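Local coordinates for protein hyaluronidase (Thermobaculum terrenum, PDB 5DIY) that is probably a hexosaminidase of glycoside hydrolase family 84, an O-GlcNAc hydrolase that removes N-acetylglucosamine, here carrying a change at its predicted proton donor, at residues 347-358 / 379-390. Numbering follows the deposited sequence.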
ATOM      1  N   LEU C 347     -19.042 -20.924  14.684  1.00 22.93           N
ATOM      2  CA  LEU C 347     -19.630 -19.800  13.959  1.00 24.14           C
ATOM      3  C   LEU C 347     -20.185 -18.747  14.931  1.00 24.12           C
ATOM      4  O   LEU C 347     -19.906 -17.552  14.773  1.00 23.86           O
ATOM      5  CB  LEU C 347     -20.728 -20.300  13.012  1.00 25.38           C
ATOM      6  CG  LEU C 347     -21.368 -19.293  12.054  1.00 26.67           C
ATOM      7  CD1 LEU C 347     -20.334 -18.662  11.132  1.00 27.50           C
ATOM      8  CD2 LEU C 347     -22.457 -19.986  11.248  1.00 27.26           C
ATOM      9  N   ARG C 348     -20.939 -19.202  15.935  1.00 24.21           N
ATOM     10  CA  ARG C 348     -21.508 -18.332  16.976  1.00 25.34           C
ATOM     11  C   ARG C 348     -20.443 -17.512  17.702  1.00 25.18           C
ATOM     12  O   ARG C 348     -20.583 -16.298  17.826  1.00 25.48           O
ATOM     13  CB  ARG C 348     -22.280 -19.167  18.007  1.00 26.72           C
ATOM     14  CG  ARG C 348     -22.933 -18.362  19.135  1.00 28.36           C
ATOM     15  CD  ARG C 348     -23.501 -19.252  20.228  1.00 29.29           C
ATOM     16  NE  ARG C 348     -24.486 -20.181  19.671  1.00 30.81           N
ATOM     17  CZ  ARG C 348     -24.391 -21.516  19.620  1.00 31.29           C
ATOM     18  NH1 ARG C 348     -23.354 -22.179  20.130  1.00 32.07           N
ATOM     19  NH2 ARG C 348     -25.382 -22.210  19.063  1.00 31.77           N
ATOM     20  N   GLU C 349     -19.413 -18.196  18.200  1.00 24.96           N
ATOM     21  CA  GLU C 349     -18.312 -17.565  18.937  1.00 25.92           C
ATOM     22  C   GLU C 349     -17.579 -16.542  18.058  1.00 25.39           C
ATOM     23  O   GLU C 349     -17.201 -15.470  18.534  1.00 24.04           O
ATOM     24  CB  GLU C 349     -17.324 -18.630  19.473  1.00 27.82           C
ATOM     25  CG  GLU C 349     -17.863 -19.496  20.626  1.00 30.12           C
ATOM     26  CD  GLU C 349     -16.964 -20.693  21.032  1.00 32.45           C
ATOM     27  OE1 GLU C 349     -16.039 -21.089  20.278  1.00 32.72           O
ATOM     28  OE2 GLU C 349     -17.204 -21.271  22.127  1.00 34.32           O
ATOM     29  N   GLU C 350     -17.395 -16.870  16.775  1.00 24.79           N
ATOM     30  CA  GLU C 350     -16.733 -15.959  15.835  1.00 25.11           C
ATOM     31  C   GLU C 350     -17.547 -14.684  15.575  1.00 25.36           C
ATOM     32  O   GLU C 350     -16.995 -13.573  15.526  1.00 24.55           O
ATOM     33  CB  GLU C 350     -16.453 -16.674  14.506  1.00 26.27           C
ATOM     34  CG  GLU C 350     -15.399 -16.000  13.658  1.00 26.77           C
ATOM     35  CD  GLU C 350     -14.066 -15.901  14.373  1.00 26.81           C
ATOM     36  OE1 GLU C 350     -13.649 -16.885  15.018  1.00 28.31           O
ATOM     37  OE2 GLU C 350     -13.434 -14.834  14.304  1.00 26.81           O
ATOM     38  N   ILE C 351     -18.861 -14.843  15.427  1.00 24.95           N
ATOM     39  CA  ILE C 351     -19.761 -13.697  15.273  1.00 25.61           C
ATOM     40  C   ILE C 351     -19.664 -12.756  16.484  1.00 26.32           C
ATOM     41  O   ILE C 351     -19.499 -11.543  16.306  1.00 25.32           O
ATOM     42  CB  ILE C 351     -21.217 -14.147  15.037  1.00 25.68           C
ATOM     43  CG1 ILE C 351     -21.346 -14.794  13.645  1.00 25.32           C
ATOM     44  CG2 ILE C 351     -22.192 -12.975  15.163  1.00 26.05           C
ATOM     45  CD1 ILE C 351     -22.523 -15.741  13.507  1.00 25.22           C
ATOM     46  N   ILE C 352     -19.753 -13.320  17.693  1.00 26.65           N
ATOM     47  CA  ILE C 352     -19.637 -12.544  18.934  1.00 27.82           C
ATOM     48  C   ILE C 352     -18.316 -11.774  18.948  1.00 27.62           C
ATOM     49  O   ILE C 352     -18.298 -10.579  19.248  1.00 27.70           O
ATOM     50  CB  ILE C 352     -19.731 -13.441  20.200  1.00 29.07           C
ATOM     51  CG1 ILE C 352     -21.172 -13.943  20.413  1.00 30.51           C
ATOM     52  CG2 ILE C 352     -19.240 -12.710  21.456  1.00 29.74           C
ATOM     53  CD1 ILE C 352     -22.128 -12.922  21.014  1.00 31.46           C
ATOM     54  N   SER C 353     -17.231 -12.474  18.624  1.00 27.22           N
ATOM     55  CA  SER C 353     -15.884 -11.886  18.576  1.00 27.89           C
ATOM     56  C   SER C 353     -15.818 -10.679  17.630  1.00 26.90           C
ATOM     57  O   SER C 353     -15.258  -9.638  17.985  1.00 25.01           O
ATOM     58  CB  SER C 353     -14.863 -12.959  18.176  1.00 28.87           C
ATOM     59  OG  SER C 353     -13.538 -12.467  18.219  1.00 32.25           O
ATOM     60  N   MET C 354     -16.442 -10.819  16.454  1.00 26.25           N
ATOM     61  CA  MET C 354     -16.495  -9.759  15.446  1.00 25.15           C
ATOM     62  C   MET C 354     -17.388  -8.581  15.867  1.00 25.68           C
ATOM     63  O   MET C 354     -17.040  -7.427  15.612  1.00 25.08           O
ATOM     64  CB  MET C 354     -16.959 -10.322  14.083  1.00 24.48           C
ATOM     65  CG  MET C 354     -15.962 -11.284  13.441  1.00 24.33           C
ATOM     66  SD  MET C 354     -16.505 -12.065  11.903  1.00 23.76           S
ATOM     67  CE  MET C 354     -16.296 -10.734  10.730  1.00 24.59           C
ATOM     68  N   GLN C 355     -18.528  -8.875  16.495  1.00 25.31           N
ATOM     69  CA  GLN C 355     -19.425  -7.840  17.049  1.00 25.58           C
ATOM     70  C   GLN C 355     -18.760  -7.024  18.149  1.00 25.82           C
ATOM     71  O   GLN C 355     -18.840  -5.794  18.139  1.00 25.98           O
ATOM     72  CB  GLN C 355     -20.724  -8.463  17.591  1.00 25.44           C
ATOM     73  CG  GLN C 355     -21.635  -8.984  16.498  1.00 25.40           C
ATOM     74  CD  GLN C 355     -22.808  -9.805  17.006  1.00 25.54           C
ATOM     75  OE1 GLN C 355     -22.807 -10.293  18.135  1.00 26.23           O
ATOM     76  NE2 GLN C 355     -23.817  -9.964  16.164  1.00 24.81           N
ATOM     77  N   THR C 356     -18.117  -7.722  19.084  1.00 26.14           N
ATOM     78  CA  THR C 356     -17.339  -7.109  20.167  1.00 27.63           C
ATOM     79  C   THR C 356     -16.231  -6.209  19.615  1.00 28.15           C
ATOM     80  O   THR C 356     -16.027  -5.095  20.095  1.00 27.56           O
ATOM     81  CB  THR C 356     -16.699  -8.204  21.051  1.00 28.90           C
ATOM     82  OG1 THR C 356     -17.732  -8.961  21.683  1.00 30.90           O
ATOM     83  CG2 THR C 356     -15.775  -7.623  22.129  1.00 29.48           C
ATOM     84  N   THR C 357     -15.520  -6.725  18.612  1.00 27.24           N
ATOM     85  CA  THR C 357     -14.450  -6.001  17.940  1.00 26.71           C
ATOM     86  C   THR C 357     -14.957  -4.726  17.287  1.00 26.93           C
ATOM     87  O   THR C 357     -14.383  -3.661  17.497  1.00 27.20           O
ATOM     88  CB  THR C 357     -13.772  -6.891  16.881  1.00 26.12           C
ATOM     89  OG1 THR C 357     -13.138  -7.987  17.541  1.00 25.05           O
ATOM     90  CG2 THR C 357     -12.732  -6.113  16.074  1.00 26.81           C
ATOM     91  N   TYR C 358     -16.024  -4.835  16.500  1.00 27.28           N
ATOM     92  CA  TYR C 358     -16.601  -3.660  15.863  1.00 28.76           C
ATOM     93  C   TYR C 358     -17.036  -2.638  16.904  1.00 30.04           C
ATOM     94  O   TYR C 358     -16.672  -1.469  16.811  1.00 30.04           O
ATOM     95  CB  TYR C 358     -17.795  -4.011  14.974  1.00 28.83           C
ATOM     96  CG  TYR C 358     -18.545  -2.782  14.526  1.00 29.76           C
ATOM     97  CD1 TYR C 358     -18.104  -2.042  13.431  1.00 29.59           C
ATOM     98  CD2 TYR C 358     -19.670  -2.324  15.229  1.00 30.85           C
ATOM     99  CE1 TYR C 358     -18.768  -0.898  13.026  1.00 30.07           C
ATOM    100  CE2 TYR C 358     -20.344  -1.172  14.835  1.00 30.98           C
ATOM    101  CZ  TYR C 358     -19.889  -0.467  13.732  1.00 30.19           C
ATOM    102  OH  TYR C 358     -20.547   0.658  13.325  1.00 29.90           O
ATOM    103  N   TYR C 379     -17.190  -4.267   7.506  1.00 25.59           N
ATOM    104  CA  TYR C 379     -16.915  -5.340   8.475  1.00 25.18           C
ATOM    105  C   TYR C 379     -18.169  -5.723   9.273  1.00 25.72           C
ATOM    106  O   TYR C 379     -18.502  -6.909   9.382  1.00 24.83           O
ATOM    107  CB  TYR C 379     -15.799  -4.907   9.423  1.00 24.41           C
ATOM    108  CG  TYR C 379     -15.287  -5.949  10.392  1.00 24.37           C
ATOM    109  CD1 TYR C 379     -14.413  -6.945   9.969  1.00 23.78           C
ATOM    110  CD2 TYR C 379     -15.622  -5.902  11.749  1.00 24.06           C
ATOM    111  CE1 TYR C 379     -13.903  -7.874  10.859  1.00 23.58           C
ATOM    112  CE2 TYR C 379     -15.118  -6.835  12.645  1.00 23.54           C
ATOM    113  CZ  TYR C 379     -14.257  -7.816  12.198  1.00 23.44           C
ATOM    114  OH  TYR C 379     -13.758  -8.748  13.073  1.00 22.94           O
ATOM    115  N   LYS C 380     -18.864  -4.724   9.820  1.00 26.91           N
ATOM    116  CA  LYS C 380     -20.133  -4.974  10.521  1.00 27.59           C
ATOM    117  C   LYS C 380     -21.171  -5.623   9.608  1.00 26.18           C
ATOM    118  O   LYS C 380     -21.843  -6.563  10.018  1.00 26.25           O
ATOM    119  CB  LYS C 380     -20.719  -3.695  11.155  1.00 29.76           C
ATOM    120  CG  LYS C 380     -22.157  -3.875  11.640  1.00 31.39           C
ATOM    121  CD  LYS C 380     -22.524  -3.008  12.826  1.00 34.31           C
ATOM    122  CE  LYS C 380     -23.910  -3.383  13.349  1.00 34.65           C
ATOM    123  NZ  LYS C 380     -24.972  -3.207  12.314  1.00 35.04           N
ATOM    124  N   LEU C 381     -21.312  -5.116   8.389  1.00 25.75           N
ATOM    125  CA  LEU C 381     -22.238  -5.719   7.424  1.00 25.46           C
ATOM    126  C   LEU C 381     -21.958  -7.217   7.210  1.00 24.96           C
ATOM    127  O   LEU C 381     -22.874  -8.034   7.304  1.00 23.01           O
ATOM    128  CB  LEU C 381     -22.223  -4.958   6.087  1.00 26.75           C
ATOM    129  CG  LEU C 381     -23.273  -3.855   5.827  1.00 27.78           C
ATOM    130  CD1 LEU C 381     -23.806  -3.179   7.088  1.00 28.70           C
ATOM    131  CD2 LEU C 381     -22.744  -2.819   4.844  1.00 27.19           C
ATOM    132  N   TRP C 382     -20.699  -7.580   6.956  1.00 23.62           N
ATOM    133  CA  TRP C 382     -20.348  -9.003   6.771  1.00 23.75           C
ATOM    134  C   TRP C 382     -20.707  -9.819   8.015  1.00 22.92           C
ATOM    135  O   TRP C 382     -21.156 -10.954   7.903  1.00 22.49           O
ATOM    136  CB  TRP C 382     -18.858  -9.190   6.438  1.00 23.27           C
ATOM    137  CG  TRP C 382     -18.448  -8.848   5.023  1.00 22.53           C
ATOM    138  CD1 TRP C 382     -17.501  -7.943   4.649  1.00 22.78           C
ATOM    139  CD2 TRP C 382     -18.943  -9.432   3.810  1.00 22.48           C
ATOM    140  NE1 TRP C 382     -17.384  -7.909   3.280  1.00 22.39           N
ATOM    141  CE2 TRP C 382     -18.255  -8.817   2.740  1.00 22.60           C
ATOM    142  CE3 TRP C 382     -19.908 -10.405   3.521  1.00 22.37           C
ATOM    143  CZ2 TRP C 382     -18.501  -9.144   1.401  1.00 22.91           C
ATOM    144  CZ3 TRP C 382     -20.153 -10.730   2.190  1.00 22.73           C
ATOM    145  CH2 TRP C 382     -19.451 -10.099   1.147  1.00 22.43           C
ATOM    146  N   THR C 383     -20.522  -9.217   9.190  1.00 23.60           N
ATOM    147  CA  THR C 383     -20.896  -9.817  10.474  1.00 23.25           C
ATOM    148  C   THR C 383     -22.412 -10.024  10.604  1.00 23.83           C
ATOM    149  O   THR C 383     -22.852 -11.089  11.053  1.00 23.20           O
ATOM    150  CB  THR C 383     -20.384  -8.961  11.654  1.00 23.33           C
ATOM    151  OG1 THR C 383     -19.009  -8.609  11.427  1.00 22.83           O
ATOM    152  CG2 THR C 383     -20.519  -9.702  12.984  1.00 22.85           C
ATOM    153  N   ASP C 384     -23.196  -9.021  10.203  1.00 24.58           N
ATOM    154  CA  ASP C 384     -24.664  -9.138  10.158  1.00 25.79           C
ATOM    155  C   ASP C 384     -25.092 -10.316   9.285  1.00 25.41           C
ATOM    156  O   ASP C 384     -26.031 -11.040   9.622  1.00 25.10           O
ATOM    157  CB  ASP C 384     -25.331  -7.861   9.602  1.00 27.04           C
ATOM    158  CG  ASP C 384     -25.219  -6.657  10.532  1.00 27.31           C
ATOM    159  OD1 ASP C 384     -25.080  -6.815  11.756  1.00 28.44           O
ATOM    160  OD2 ASP C 384     -25.282  -5.526  10.015  1.00 29.16           O
ATOM    161  N   TYR C 385     -24.391 -10.517   8.170  1.00 25.94           N
ATOM    162  CA  TYR C 385     -24.765 -11.566   7.217  1.00 26.01           C
ATOM    163  C   TYR C 385     -24.411 -12.958   7.754  1.00 25.42           C
ATOM    164  O   TYR C 385     -25.185 -13.906   7.580  1.00 25.48           O
ATOM    165  CB  TYR C 385     -24.133 -11.330   5.841  1.00 26.28           C
ATOM    166  CG  TYR C 385     -24.317  -9.939   5.254  1.00 27.65           C
ATOM    167  CD1 TYR C 385     -25.310  -9.053   5.718  1.00 28.60           C
ATOM    168  CD2 TYR C 385     -23.505  -9.510   4.207  1.00 27.97           C
ATOM    169  CE1 TYR C 385     -25.459  -7.787   5.168  1.00 28.19           C
ATOM    170  CE2 TYR C 385     -23.655  -8.251   3.648  1.00 28.66           C
ATOM    171  CZ  TYR C 385     -24.629  -7.390   4.134  1.00 29.31           C
ATOM    172  OH  TYR C 385     -24.771  -6.138   3.574  1.00 29.74           O
ATOM    173  N   LEU C 386     -23.257 -13.079   8.410  1.00 24.93           N
ATOM    174  CA  LEU C 386     -22.878 -14.332   9.073  1.00 25.56           C
ATOM    175  C   LEU C 386     -23.887 -14.751  10.138  1.00 25.55           C
ATOM    176  O   LEU C 386     -24.169 -15.933  10.295  1.00 25.58           O
ATOM    177  CB  LEU C 386     -21.495 -14.222   9.717  1.00 26.27           C
ATOM    178  CG  LEU C 386     -20.304 -14.310   8.770  1.00 27.68           C
ATOM    179  CD1 LEU C 386     -19.027 -13.954   9.525  1.00 28.06           C
ATOM    180  CD2 LEU C 386     -20.192 -15.700   8.154  1.00 28.36           C
ATOM    181  N   ASP C 387     -24.409 -13.767  10.865  1.00 26.06           N
ATOM    182  CA  ASP C 387     -25.459 -13.976  11.856  1.00 27.04           C
ATOM    183  C   ASP C 387     -26.706 -14.631  11.238  1.00 26.51           C
ATOM    184  O   ASP C 387     -27.285 -15.551  11.812  1.00 25.32           O
ATOM    185  CB  ASP C 387     -25.826 -12.634  12.515  1.00 28.57           C
ATOM    186  CG  ASP C 387     -26.347 -12.784  13.933  1.00 30.58           C
ATOM    187  OD1 ASP C 387     -26.350 -13.904  14.492  1.00 31.13           O
ATOM    188  OD2 ASP C 387     -26.762 -11.752  14.503  1.00 34.49           O
ATOM    189  N   GLN C 388     -27.096 -14.166  10.054  1.00 26.18           N
ATOM    190  CA  GLN C 388     -28.187 -14.788   9.304  1.00 26.23           C
ATOM    191  C   GLN C 388     -27.841 -16.183   8.761  1.00 25.65           C
ATOM    192  O   GLN C 388     -28.719 -17.040   8.676  1.00 25.46           O
ATOM    193  CB  GLN C 388     -28.670 -13.860   8.186  1.00 27.51           C
ATOM    194  CG  GLN C 388     -29.284 -12.563   8.712  1.00 28.64           C
ATOM    195  CD  GLN C 388     -30.533 -12.796   9.536  1.00 29.71           C
ATOM    196  OE1 GLN C 388     -31.361 -13.634   9.189  1.00 30.96           O
ATOM    197  NE2 GLN C 388     -30.667 -12.069  10.639  1.00 30.51           N
ATOM    198  N   ALA C 389     -26.577 -16.418   8.405  1.00 25.04           N
ATOM    199  CA  ALA C 389     -26.121 -17.776   8.052  1.00 25.24           C
ATOM    200  C   ALA C 389     -26.248 -18.742   9.232  1.00 25.10           C
ATOM    201  O   ALA C 389     -26.631 -19.897   9.052  1.00 25.60           O
ATOM    202  CB  ALA C 389     -24.686 -17.758   7.542  1.00 24.76           C
ATOM    203  N   MET C 390     -25.919 -18.254  10.428  1.00 25.49           N
ATOM    204  CA  MET C 390     -26.096 -18.995  11.684  1.00 26.42           C
ATOM    205  C   MET C 390     -27.538 -19.458  11.872  1.00 26.00           C
ATOM    206  O   MET C 390     -27.793 -20.626  12.182  1.00 25.13           O
ATOM    207  CB  MET C 390     -25.673 -18.111  12.864  1.00 28.24           C
ATOM    208  CG  MET C 390     -25.857 -18.703  14.255  1.00 29.66           C
ATOM    209  SD  MET C 390     -24.617 -19.955  14.574  1.00 32.84           S
ATOM    210  CE  MET C 390     -25.277 -20.682  16.070  1.00 32.40           C
TER
HETATM  211  O   HOH W   1     -18.605  -6.739  13.316  1.00 29.02           O
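M354 fits between Y379, T383 and L386 of the facing helix. The chain is extended as far as SD, and a turn about the CG-SD bond (chi3 77°) brings M354 CE to within 3.7 Å of Y379 CE1 and leaves SD 3.9 Å from L386 CD1. SD stands oblique to the Y379 ring in a Met-aromatic contact, while M354 O and Y358 CB lie at the edge of that ring. One turn on, Y358 lays a ring face against the aliphatic part of K380: CD sits 3.8 Å from the ring centroid in a CH-pi contact, and CB touches the same ring at CD1. With an alanine at Y358, the methylenes of K380 would probably lose their aromatic cover, leaving the lysine chain freer to swing. A turn before M354, I351 enters as a knob among T383, L386, D387 and M390, its CD1 3.6 Å from L386 O. At the far end L347 CD2 packs on the backbone of M390, whose CE reaches the R348 guanidinium.

Behind these contacts, T383 OG1 donates to Y379 O, 2.7 Å away, from the opposite face of that carbonyl to T383 N. A water between the helices donates to T383 OG1 and, weakly, to M354 O. K380 NZ is drawn aside to D384 OD2 in a salt bridge, meeting the syn lone pair. F307 meets the Y379 ring edge-to-face, whereas F328 of helix 322-336 touches both L347 and L386. The axes of 347-358 and 379-390 approach to 9.9 Å at 155°, a near-antiparallel pairing of these segments of helices 340-362 and 373-398, with largely apolar packing, part of the helical bundle that follows the TIM barrel, away from its sugar site.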